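Local coordinates for protein her-1 (Caenorhabditis elegans, PDB 1SZH) that dictates male development as a secreted protein that inhibits tra-2a and probably acts directly in cell signalling during sex determination, at residues Cys39-Asp42 with Lys46-Gly49. The protein carries 2 engineered substitutions. Sequence-based numbering, arbitrary orientation.
Sequences CGYD and KLPG
With CG turned anti to the carbonyl carbon and beside the backbone N (chi1 -84°), Tyr41, whose bond from CA to CB points toward helix 47-59, lays the CD2 side of its ring against Leu47, which comes to meet it with CG anti to the backbone N (chi1 -169°). One branch of the leucine does the touching: its CD2 sits 3.4 Å from Tyr41 CD2 and 3.6 Å from Tyr41 CE2, so the methyl meets the ring at its CD2–CE2 bond, coming in obliquely, and Leu47 CG follows behind at 3.8 Å from Tyr41 CD2. Nearer the backbone, Pro48 offers its ring to the root of the tyrosine, with Pro48 CG 3.8 Å from Tyr41 CB. Leucine and proline thus share the work, one along the aromatic ring and the other at its base, and no hydrogen bond crosses between the two segments. The contact closes the last bend of the connection between helix 24-33 and helix 47-59 in this all-helical, disulfide-rich protein, laying the loop on the first turn of helix 47-59. Tyr41 is the centre of an inverse gamma turn, with a weak bond of 2.9 Å from Asp42 N to Gly40 O across it. Just upstream, Cys39 is tied to Cys26 by a disulfide, which fastens the loop to helix 24-33. The tyrosine is buried, and its far end is satisfied by a hydrogen bond between OH and Thr20 N, while the ring also takes part in a cation-pi contact with Arg23. An alanine here would keep the CB beside Pro48 but would probably leave Leu47 CD2 without its aromatic partner, Thr20 N without the hydroxyl and Arg23 without the ring. Arg23 also reaches the loop backbone, donating from NH2 to Gly40 O.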
loop_
_atom_site.group_PDB
_atom_site.type_symbol
_atom_site.label_atom_id
_atom_site.label_comp_id
_atom_site.label_asym_id
_atom_site.label_seq_id
_atom_site.Cartn_x
_atom_site.Cartn_y
_atom_site.Cartn_z
ATOM N N CYS A 39 -13.558 -6.758 -4.321
ATOM C CA CYS A 39 -13.947 -7.941 -5.038
ATOM C C CYS A 39 -14.766 -9.029 -4.363
ATOM O O CYS A 39 -14.784 -10.166 -4.838
ATOM C CB CYS A 39 -12.668 -8.537 -5.645
ATOM S SG CYS A 39 -11.772 -7.317 -6.639
ATOM N N GLY A 40 -15.419 -8.707 -3.260
ATOM C CA GLY A 40 -16.252 -9.709 -2.629
ATOM C C GLY A 40 -15.506 -10.753 -1.836
ATOM O O GLY A 40 -16.027 -11.838 -1.579
ATOM N N TYR A 41 -14.276 -10.439 -1.461
ATOM C CA TYR A 41 -13.495 -11.361 -0.649
ATOM C C TYR A 41 -13.921 -10.978 0.777
ATOM O O TYR A 41 -13.213 -10.246 1.472
ATOM C CB TYR A 41 -11.989 -11.131 -0.896
ATOM C CG TYR A 41 -11.420 -11.846 -2.119
ATOM C CD1 TYR A 41 -10.909 -11.130 -3.219
ATOM C CD2 TYR A 41 -11.397 -13.238 -2.184
ATOM C CE1 TYR A 41 -10.390 -11.788 -4.345
ATOM C CE2 TYR A 41 -10.879 -13.907 -3.303
ATOM C CZ TYR A 41 -10.385 -13.185 -4.380
ATOM O OH TYR A 41 -9.928 -13.868 -5.493
ATOM N N ASP A 42 -15.104 -11.465 1.180
ATOM C CA ASP A 42 -15.707 -11.168 2.486
ATOM C C ASP A 42 -15.605 -12.252 3.557
ATOM O O ASP A 42 -15.325 -11.957 4.720
ATOM C CB ASP A 42 -17.198 -10.831 2.312
ATOM C CG ASP A 42 -17.439 -9.674 1.359
ATOM O OD1 ASP A 42 -16.836 -8.596 1.561
ATOM O OD2 ASP A 42 -18.245 -9.838 0.415
ATOM N N LYS A 46 -8.686 -12.102 5.726
ATOM C CA LYS A 46 -7.241 -12.087 5.520
ATOM C C LYS A 46 -6.924 -12.344 4.051
ATOM O O LYS A 46 -5.827 -12.059 3.582
ATOM C CB LYS A 46 -6.544 -13.163 6.361
ATOM C CG LYS A 46 -6.588 -12.930 7.860
ATOM C CD LYS A 46 -5.780 -14.000 8.577
ATOM C CE LYS A 46 -5.727 -13.755 10.072
ATOM N NZ LYS A 46 -4.815 -14.733 10.724
ATOM N N LEU A 47 -7.894 -12.851 3.304
ATOM C CA LEU A 47 -7.606 -13.172 1.918
ATOM C C LEU A 47 -7.208 -12.009 0.994
ATOM O O LEU A 47 -6.322 -12.166 0.175
ATOM C CB LEU A 47 -8.766 -13.968 1.324
ATOM C CG LEU A 47 -8.550 -14.608 -0.039
ATOM C CD1 LEU A 47 -7.219 -15.407 -0.115
ATOM C CD2 LEU A 47 -9.771 -15.538 -0.264
ATOM N N PRO A 48 -7.851 -10.832 1.124
ATOM C CA PRO A 48 -7.487 -9.702 0.256
ATOM C C PRO A 48 -5.995 -9.407 0.380
ATOM O O PRO A 48 -5.315 -9.050 -0.602
ATOM C CB PRO A 48 -8.339 -8.558 0.802
ATOM C CG PRO A 48 -9.549 -9.252 1.308
ATOM C CD PRO A 48 -9.010 -10.484 1.981
ATOM N N GLY A 49 -5.489 -9.519 1.604
ATOM C CA GLY A 49 -4.076 -9.287 1.853
ATOM C C GLY A 49 -3.200 -10.275 1.104
ATOM O O GLY A 49 -2.156 -9.905 0.554
#